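Local coordinates for protein similarities with probable monooxygenase (Photorhabdus luminescens, PDB 4HB9) that binds flavin-adenine dinucleotide and probably acts as a flavin-dependent monooxygenase, perhaps in the epoxidation of stilbenes, at residues K120-A123 with N124-Q127; A266-D269 with L270-R274; Q364-R367 with A368-E372; V374-S377 with L378-A381. One frame throughout, in Å; residues are numbered along the deposited sequence.

How the contacts relate
Along the chain the four contacts come in series, each closing before the next opens. Contact 1 is the turn that leads from helix 111-119 into strand 126-127, an outermost strand of the parallel, Rossmann-type sheet on the nucleotide side of the FAD. Contact 2, about 43 Å away between centres and on the opposite side of the chain's centre, lies on helix 264-274, whose apolar side chains rest on the seven-stranded mixed sheet. Contacts 3 and 4 are successive portions of the long helix 355-386, with centres about 14 Å apart; the first packs beside helices 330-349 and 318-321, the second reaches strand 295-301 of the mixed sheet. That one helix thus spans both halves of the flavoprotein.

Contact 1 (K120-A123 with N124-Q127)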
loop_
_atom_site.group_PDB
_atom_site.type_symbol
_atom_site.label_atom_id
_atom_site.label_comp_id
_atom_site.label_asym_id
_atom_site.label_seq_id
_atom_site.Cartn_x
_atom_site.Cartn_y
_atom_site.Cartn_z
ATOM N N LYS A 120 -0.568 1.391 -18.021
ATOM C CA LYS A 120 -0.197 1.331 -19.417
ATOM C C LYS A 120 -0.625 -0.029 -19.990
ATOM O O LYS A 120 -0.316 -1.059 -19.422
ATOM C CB LYS A 120 1.317 1.505 -19.564
ATOM C CG LYS A 120 1.850 1.331 -20.966
ATOM C CD LYS A 120 1.713 2.607 -21.789
ATOM C CE LYS A 120 2.462 2.498 -23.117
ATOM N NZ LYS A 120 3.872 2.035 -22.921
ATOM N N GLY A 121 -1.313 -0.024 -21.128
ATOM C CA GLY A 121 -1.743 -1.271 -21.737
ATOM C C GLY A 121 -3.139 -1.679 -21.305
ATOM O O GLY A 121 -3.681 -2.619 -21.873
ATOM N N LEU A 122 -3.697 -1.012 -20.291
ATOM C CA LEU A 122 -5.037 -1.320 -19.776
ATOM C C LEU A 122 -6.093 -0.265 -20.133
ATOM O O LEU A 122 -7.177 -0.254 -19.542
ATOM C CB LEU A 122 -5.001 -1.506 -18.246
ATOM C CG LEU A 122 -4.125 -2.606 -17.670
ATOM C CD1 LEU A 122 -4.201 -2.586 -16.137
ATOM C CD2 LEU A 122 -4.468 -3.983 -18.206
ATOM N N ALA A 123 -5.816 0.600 -21.119
ATOM C CA ALA A 123 -6.729 1.721 -21.405
ATOM C C ALA A 123 -8.121 1.240 -21.778
ATOM O O ALA A 123 -9.110 1.891 -21.473
ATOM C CB ALA A 123 -6.179 2.605 -22.515
ATOM N N ASN A 124 -8.195 0.099 -22.441
ATOM C CA ASN A 124 -9.478 -0.437 -22.867
ATOM C C ASN A 124 -9.925 -1.645 -21.986
ATOM O O ASN A 124 -10.867 -2.373 -22.312
ATOM C CB ASN A 124 -9.377 -0.686 -24.383
ATOM C CG ASN A 124 -8.869 0.576 -25.132
ATOM O OD1 ASN A 124 -9.424 1.689 -24.974
ATOM N ND2 ASN A 124 -7.769 0.432 -25.890
ATOM N N THR A 125 -9.253 -1.821 -20.835
ATOM C CA THR A 125 -9.641 -2.803 -19.810
ATOM C C THR A 125 -10.314 -2.112 -18.621
ATOM O O THR A 125 -11.231 -2.672 -18.001
ATOM C CB THR A 125 -8.405 -3.556 -19.283
ATOM O OG1 THR A 125 -7.808 -4.282 -20.351
ATOM C CG2 THR A 125 -8.744 -4.540 -18.152
ATOM N N ILE A 126 -9.814 -0.924 -18.268
ATOM C CA ILE A 126 -10.311 -0.196 -17.104
ATOM C C ILE A 126 -11.511 0.618 -17.500
ATOM O O ILE A 126 -11.439 1.423 -18.424
ATOM C CB ILE A 126 -9.269 0.748 -16.508
ATOM C CG1 ILE A 126 -8.047 -0.046 -16.076
ATOM C CG2 ILE A 126 -9.858 1.492 -15.319
ATOM C CD1 ILE A 126 -6.844 0.818 -15.800
ATOM N N GLN A 127 -12.613 0.385 -16.798
ATOM C CA GLN A 127 -13.836 1.160 -16.951
ATOM C C GLN A 127 -13.868 2.164 -15.813
ATOM O O GLN A 127 -14.096 1.808 -14.644
ATOM C CB GLN A 127 -15.048 0.236 -16.868
ATOM C CG GLN A 127 -14.875 -1.082 -17.609
ATOM C CD GLN A 127 -14.517 -0.912 -19.070
ATOM O OE1 GLN A 127 -13.634 -1.630 -19.618
ATOM N NE2 GLN A 127 -15.211 0.005 -19.735
HETATM O O HOH W 1 -6.456 -2.668 -22.429
#
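The carbonyl oxygen of L122 is gripped twice from across the turn. I126 N donates to L122 O at 3.0 Å, coming almost straight down the C=O axis, while T125 N donates to L122 O at 2.9 Å from well above the carbonyl plane. The T125 bond closes a beta-turn through A123 and N124, and the I126 bond closes the wider i to i+4 turn around it. A water adds a second brace: it donates to G121 O at 2.8 Å, accepts a longer bond from N124 N, and shares a hydrogen bond with T125 OG1 at 3.0 Å. That hydroxyl sits beside its own backbone N, with chi1 of -62°, which places it on the water's side of the turn. G121 suits its place because its phi of 93° would jam a side chain against the preceding carbonyl.

Packing follows the same path. CD1 of I126 comes to 3.8 Å from CB of L122, and the L122 and T125 side chains cross obliquely, CD2 of L122 lying 4.0 Å from OG1 of T125. The leucine continues onto T14, H18 and R21 of helix 11-22, and I126 onto I29, A9 and the FAD-binding E31, so branched apolar residues fill the buried side while A123 and N124 stay at the surface. T125 bonds through its backbone to I29, and Q127 to I29 and E31. This is a tight helix-to-strand connection feeding an edge strand of the parallel sheet in a Rossmann-type FAD-binding fold.

Contact 2 (A266-D269 with L270-R274); sequences ALCD and LVQSR
Q272 lies over C268 one turn further along the alpha-helix 264-274, and its side chain can be followed outward from the backbone. Its CB sits 3.7 Å from C268 O, the oxygen that also accepts Q272 N in a nearly straight helical bond of 173°. CG stands anti to its own carbonyl carbon, with chi1 of -69°, and so swings back over the preceding turn to 3.5 Å from C268 O. From there the extended chain leaves NE2 3.7 Å from the same C268 O, while OE1 turns to another helix and accepts from NE2 of Q287. An amide suits this partly exposed position, since its aliphatic stem packs along the helix and its polar end ties helix 264-274 to helix 280-287. V286 touches both C268 and Q272.

The buried side is apolar. CG2 of V271 rests 3.5 Å from L267 O, and L267, L270 and V271 all press on I186 of strand 179-191, so the helix lies against the mixed sheet through its leucine and valine side chains. Near the last turn, one methyl of L270, CD2, stands over the centre of the R274 guanidinium, whose NH1 donates to S254 O. S273 folds its hydroxyl back on its own helix, a common way for a helical serine to satisfy its OH: L270 O accepts both R274 N and S273 OG, the latter at 2.6 Å.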
loop_
_atom_site.group_PDB
_atom_site.type_symbol
_atom_site.label_atom_id
_atom_site.label_comp_id
_atom_site.label_asym_id
_atom_site.label_seq_id
_atom_site.Cartn_x
_atom_site.Cartn_y
_atom_site.Cartn_z
ATOM N N ALA A 266 0.085 22.256 12.979
ATOM C CA ALA A 266 -0.110 21.742 14.339
ATOM C C ALA A 266 0.511 20.339 14.512
ATOM O O ALA A 266 1.050 20.035 15.584
ATOM C CB ALA A 266 -1.579 21.701 14.672
ATOM N N LEU A 267 0.425 19.512 13.469
ATOM C CA LEU A 267 1.051 18.201 13.470
ATOM C C LEU A 267 2.560 18.337 13.584
ATOM O O LEU A 267 3.182 17.642 14.369
ATOM C CB LEU A 267 0.660 17.375 12.235
ATOM C CG LEU A 267 -0.806 16.948 12.171
ATOM C CD1 LEU A 267 -1.185 16.415 10.807
ATOM C CD2 LEU A 267 -1.093 15.905 13.270
ATOM N N CYS A 268 3.140 19.261 12.815
ATOM C CA CYS A 268 4.569 19.543 12.876
ATOM C C CYS A 268 4.982 19.984 14.287
ATOM O O CYS A 268 5.920 19.450 14.863
ATOM C CB CYS A 268 4.914 20.628 11.848
ATOM S SG CYS A 268 6.644 20.687 11.346
ATOM N N ASP A 269 4.273 20.970 14.824
ATOM C CA ASP A 269 4.480 21.439 16.187
ATOM C C ASP A 269 4.391 20.308 17.189
ATOM O O ASP A 269 5.191 20.201 18.097
ATOM C CB ASP A 269 3.424 22.500 16.541
ATOM C CG ASP A 269 3.731 23.858 15.930
ATOM O OD1 ASP A 269 4.895 24.047 15.492
ATOM O OD2 ASP A 269 2.806 24.719 15.881
ATOM N N LEU A 270 3.406 19.455 17.026
ATOM C CA LEU A 270 3.251 18.365 17.967
ATOM C C LEU A 270 4.447 17.409 17.974
ATOM O O LEU A 270 4.909 17.012 19.038
ATOM C CB LEU A 270 1.975 17.626 17.695
ATOM C CG LEU A 270 1.728 16.624 18.820
ATOM C CD1 LEU A 270 0.280 16.701 19.270
ATOM C CD2 LEU A 270 2.140 15.259 18.354
ATOM N N VAL A 271 4.952 17.036 16.800
ATOM C CA VAL A 271 6.066 16.103 16.749
ATOM C C VAL A 271 7.310 16.769 17.350
ATOM O O VAL A 271 8.063 16.135 18.150
ATOM C CB VAL A 271 6.315 15.614 15.318
ATOM C CG1 VAL A 271 7.595 14.798 15.228
ATOM C CG2 VAL A 271 5.129 14.798 14.839
ATOM N N GLN A 272 7.537 18.040 17.023
ATOM C CA GLN A 272 8.657 18.747 17.640
ATOM C C GLN A 272 8.520 18.790 19.164
ATOM O O GLN A 272 9.513 18.642 19.870
ATOM C CB GLN A 272 8.812 20.176 17.104
ATOM C CG GLN A 272 9.259 20.228 15.662
ATOM C CD GLN A 272 9.385 21.659 15.151
ATOM O OE1 GLN A 272 10.237 22.413 15.591
ATOM N NE2 GLN A 272 8.534 22.022 14.221
ATOM N N SER A 273 7.309 19.008 19.668
ATOM C CA SER A 273 7.081 18.965 21.132
ATOM C C SER A 273 7.431 17.614 21.734
ATOM O O SER A 273 7.956 17.553 22.856
ATOM C CB SER A 273 5.655 19.350 21.516
ATOM O OG SER A 273 4.735 18.275 21.297
ATOM N N ARG A 274 7.177 16.536 20.994
ATOM C CA ARG A 274 7.525 15.196 21.473
ATOM C C ARG A 274 9.040 14.948 21.449
ATOM O O ARG A 274 9.527 14.066 22.148
ATOM C CB ARG A 274 6.805 14.137 20.649
ATOM C CG ARG A 274 5.287 14.202 20.765
ATOM C CD ARG A 274 4.822 13.844 22.172
ATOM N NE ARG A 274 3.370 13.686 22.270
ATOM C CZ ARG A 274 2.502 14.677 22.453
ATOM N NH1 ARG A 274 1.208 14.403 22.532
ATOM N NH2 ARG A 274 2.911 15.946 22.531
#

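Contact 3 (Q364-R367 with A368-E372)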
loop_
_atom_site.group_PDB
_atom_site.type_symbol
_atom_site.label_atom_id
_atom_site.label_comp_id
_atom_site.label_asym_id
_atom_site.label_seq_id
_atom_site.Cartn_x
_atom_site.Cartn_y
_atom_site.Cartn_z
ATOM N N GLN A 364 -6.504 -20.088 0.496
ATOM C CA GLN A 364 -5.798 -20.785 1.567
ATOM C C GLN A 364 -4.322 -20.340 1.634
ATOM O O GLN A 364 -3.795 -20.053 2.712
ATOM C CB GLN A 364 -5.918 -22.308 1.391
ATOM C CG GLN A 364 -5.423 -23.116 2.560
ATOM C CD GLN A 364 -6.362 -23.121 3.768
ATOM O OE1 GLN A 364 -7.423 -22.481 3.782
ATOM N NE2 GLN A 364 -5.952 -23.829 4.809
ATOM N N GLN A 365 -3.661 -20.254 0.487
ATOM C CA GLN A 365 -2.288 -19.768 0.449
ATOM C C GLN A 365 -2.213 -18.320 0.905
ATOM O O GLN A 365 -1.299 -17.942 1.643
ATOM C CB GLN A 365 -1.673 -19.891 -0.953
ATOM C CG GLN A 365 -1.489 -21.327 -1.398
ATOM C CD GLN A 365 -0.564 -21.462 -2.584
ATOM O OE1 GLN A 365 0.443 -20.749 -2.698
ATOM N NE2 GLN A 365 -0.886 -22.394 -3.464
HETATM N N MSE A 366 -3.173 -17.517 0.471
HETATM C CA MSE A 366 -3.163 -16.094 0.764
HETATM C C MSE A 366 -3.340 -15.886 2.248
HETATM O O MSE A 366 -2.626 -15.083 2.849
HETATM C CB MSE A 366 -4.239 -15.398 -0.050
HETATM C CG MSE A 366 -4.310 -13.902 0.235
HETATM SE SE MSE A 366 -5.650 -13.535 1.632
HETATM C CE MSE A 366 -7.197 -13.797 0.447
ATOM N N ARG A 367 -4.284 -16.604 2.866
ATOM C CA ARG A 367 -4.458 -16.528 4.313
ATOM C C ARG A 367 -3.175 -16.835 5.078
ATOM O O ARG A 367 -2.893 -16.181 6.094
ATOM C CB ARG A 367 -5.599 -17.444 4.801
ATOM C CG ARG A 367 -6.990 -16.862 4.605
ATOM C CD ARG A 367 -8.061 -17.668 5.345
ATOM N NE ARG A 367 -8.130 -19.027 4.817
ATOM C CZ ARG A 367 -8.876 -19.414 3.789
ATOM N NH1 ARG A 367 -9.699 -18.581 3.164
ATOM N NH2 ARG A 367 -8.823 -20.679 3.410
ATOM N N ALA A 368 -2.397 -17.810 4.617
ATOM C CA ALA A 368 -1.160 -18.183 5.320
ATOM C C ALA A 368 -0.172 -17.027 5.386
ATOM O O ALA A 368 0.319 -16.694 6.463
ATOM C CB ALA A 368 -0.485 -19.386 4.683
ATOM N N TYR A 369 0.132 -16.396 4.252
ATOM C CA TYR A 369 1.060 -15.269 4.325
ATOM C C TYR A 369 0.406 -14.015 4.875
ATOM O O TYR A 369 1.090 -13.241 5.564
ATOM C CB TYR A 369 1.849 -15.018 3.030
ATOM C CG TYR A 369 1.050 -14.687 1.793
ATOM C CD1 TYR A 369 0.449 -13.444 1.617
ATOM C CD2 TYR A 369 0.966 -15.606 0.753
ATOM C CE1 TYR A 369 -0.251 -13.149 0.452
ATOM C CE2 TYR A 369 0.283 -15.325 -0.404
ATOM C CZ TYR A 369 -0.313 -14.111 -0.565
ATOM O OH TYR A 369 -0.971 -13.907 -1.742
ATOM N N ALA A 370 -0.889 -13.818 4.634
ATOM C CA ALA A 370 -1.605 -12.665 5.195
ATOM C C ALA A 370 -1.538 -12.643 6.726
ATOM O O ALA A 370 -1.206 -11.612 7.339
ATOM C CB ALA A 370 -3.058 -12.650 4.754
ATOM N N ASN A 371 -1.871 -13.778 7.336
ATOM C CA ASN A 371 -1.837 -13.884 8.793
ATOM C C ASN A 371 -0.427 -13.660 9.342
ATOM O O ASN A 371 -0.237 -12.977 10.359
ATOM C CB ASN A 371 -2.400 -15.234 9.258
ATOM C CG ASN A 371 -3.913 -15.320 9.119
ATOM O OD1 ASN A 371 -4.643 -14.313 9.230
ATOM N ND2 ASN A 371 -4.411 -16.538 8.891
ATOM N N GLU A 372 0.571 -14.216 8.678
ATOM C CA GLU A 372 1.929 -14.018 9.130
ATOM C C GLU A 372 2.281 -12.526 9.074
ATOM O O GLU A 372 2.835 -11.972 10.021
ATOM C CB GLU A 372 2.934 -14.845 8.311
ATOM C CG GLU A 372 4.386 -14.516 8.651
ATOM C CD GLU A 372 5.401 -15.453 7.996
ATOM O OE1 GLU A 372 4.999 -16.533 7.505
ATOM O OE2 GLU A 372 6.615 -15.113 7.974
#
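Helix 355-386, the long helix near the end of the modelled chain, turns one side here toward helices 330-349 and 318-321, and Y369 folds back along it over M366, a selenomethionine in the crystal. The Y369 ring takes the position between its backbone N and carbonyl carbon, with chi1 of 61°, which lays it against the preceding turn instead of letting it swing clear. A CH-pi contact results: CA of M366 lies 3.9 Å from the ring centroid, 22° off the normal. M366 O sits above the same ring nearer its rim, and is also the acceptor for A370 N at 2.8 Å.

The two side chains cross at about a right angle, with M366 CG 4.1 Å from Y369 CZ. Bent at its second and third torsions, the flexible selenomethionine chain brings SE to 4.2 Å from CB of A370, a small residue on the buried side that also touches H321. The phenol suits a buried site because its hydroxyl bonds to OD1 of D337, while R336 makes a cation-pi contact with the ring.

On another side, R367 makes a second cation-pi contact, with W308. N371 is held by L305, whose amide donates to OD1, and its CB and CG both rest 3.3 Å from R367 O, the oxygen that accepts N371 N at 2.9 Å.

Contact 4 (V374-S377 with L378-A381); sequences VGIS and LRSA. With EDO (1,2-ethanediol), chain F.
R379 lies back over G375 and I376, its guanidinium covering the helix backbone one turn earlier. G375 O is 3.3 Å above the guanidinium plane, toward its rim, and I376 N lies over the same face. The stem follows the same line, with CG of R379 3.4 Å from G375 O, which already accepts R379 N at 3.1 Å. CG is anti to the carbonyl carbon (chi1 -63°) and the bend at chi3 then drops the flat group onto the chain. Glycine suits position 375, because a CB there would come tight against NH1. Beside the arginine, CG1 of I376 meets NH2 of R379 at 3.9 Å, so an aliphatic branch flanks the charged group.

Further along, O1 of an ethanediol, probably from the crystallisation liquor, donates to S380 O at 3.1 Å, and N383 holds the molecule too. A bond between this O1 and S380 OG is less certain, since the serine has two conformers. S377 turns its hydroxyl back to I373 O, satisfying it within the helix. V374 and A381 pack on S301 and L299 of strand 295-301, so this face of helix 355-386 lies on the mixed sheet.

R379 and S380 are exposed, and a guanidinium with G375 O and I376 N over one face is probably favoured by van der Waals contact and by attraction between its charge and G375 O, which lies too badly angled for a hydrogen bond to NH1.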
loop_
_atom_site.group_PDB
_atom_site.type_symbol
_atom_site.label_atom_id
_atom_site.label_comp_id
_atom_site.label_asym_id
_atom_site.label_seq_id
_atom_site.Cartn_x
_atom_site.Cartn_y
_atom_site.Cartn_z
ATOM N N VAL A 374 0.350 -9.768 8.999
ATOM C CA VAL A 374 -0.450 -8.984 9.954
ATOM C C VAL A 374 0.164 -9.070 11.343
ATOM O O VAL A 374 0.295 -8.062 12.037
ATOM C CB VAL A 374 -1.926 -9.460 9.982
ATOM C CG1 VAL A 374 -2.676 -8.949 11.208
ATOM C CG2 VAL A 374 -2.639 -9.000 8.731
ATOM N N GLY A 375 0.554 -10.283 11.725
ATOM C CA GLY A 375 1.229 -10.529 12.988
ATOM C C GLY A 375 2.531 -9.760 13.112
ATOM O O GLY A 375 2.781 -9.134 14.149
ATOM N N ILE A 376 3.358 -9.801 12.067
ATOM C CA ILE A 376 4.619 -9.059 12.052
ATOM C C ILE A 376 4.378 -7.551 12.179
ATOM O O ILE A 376 5.043 -6.884 12.990
ATOM C CB ILE A 376 5.455 -9.347 10.781
ATOM C CG1 ILE A 376 5.922 -10.807 10.768
ATOM C CG2 ILE A 376 6.668 -8.432 10.719
ATOM C CD1 ILE A 376 6.476 -11.267 9.436
ATOM N N SER A 377 3.423 -7.030 11.409
ATOM C CA SER A 377 3.040 -5.602 11.482
ATOM C C SER A 377 2.565 -5.160 12.861
ATOM O O SER A 377 2.945 -4.091 13.357
ATOM C CB SER A 377 1.936 -5.288 10.475
ATOM O OG SER A 377 2.407 -5.452 9.165
ATOM N N LEU A 378 1.719 -5.973 13.479
ATOM C CA LEU A 378 1.227 -5.679 14.799
ATOM C C LEU A 378 2.373 -5.621 15.816
ATOM O O LEU A 378 2.484 -4.656 16.571
ATOM C CB LEU A 378 0.189 -6.715 15.216
ATOM C CG LEU A 378 -0.487 -6.499 16.568
ATOM C CD1 LEU A 378 -1.154 -5.138 16.680
ATOM C CD2 LEU A 378 -1.518 -7.589 16.784
ATOM N N ARG A 379 3.247 -6.623 15.823
ATOM C CA ARG A 379 4.364 -6.616 16.772
ATOM C C ARG A 379 5.325 -5.445 16.547
ATOM O O ARG A 379 5.857 -4.890 17.513
ATOM C CB ARG A 379 5.130 -7.937 16.734
ATOM C CG ARG A 379 4.265 -9.109 17.169
ATOM C CD ARG A 379 5.063 -10.381 17.399
ATOM N NE ARG A 379 5.463 -11.036 16.149
ATOM C CZ ARG A 379 4.671 -11.801 15.399
ATOM N NH1 ARG A 379 3.408 -12.018 15.744
ATOM N NH2 ARG A 379 5.145 -12.340 14.281
ATOM N N SER A 380 5.552 -5.092 15.286
ATOM C CA SER A 380 6.400 -3.948 14.950
ATOM C C SER A 380 5.820 -2.653 15.512
ATOM O O SER A 380 6.536 -1.845 16.114
ATOM C CB SER A 380 6.563 -3.814 13.431
ATOM O OG SER A 380 7.240 -2.613 13.118
ATOM N N ALA A 381 4.522 -2.451 15.316
ATOM C CA ALA A 381 3.868 -1.273 15.857
ATOM C C ALA A 381 3.971 -1.250 17.389
ATOM O O ALA A 381 4.229 -0.215 17.998
ATOM C CB ALA A 381 2.421 -1.223 15.407
HETATM C C1 EDO F . 9.565 -0.138 14.540
HETATM O O1 EDO F . 8.180 0.168 14.387
HETATM C C2 EDO F . 9.743 -1.043 15.746
HETATM O O2 EDO F . 9.882 -2.423 15.363
#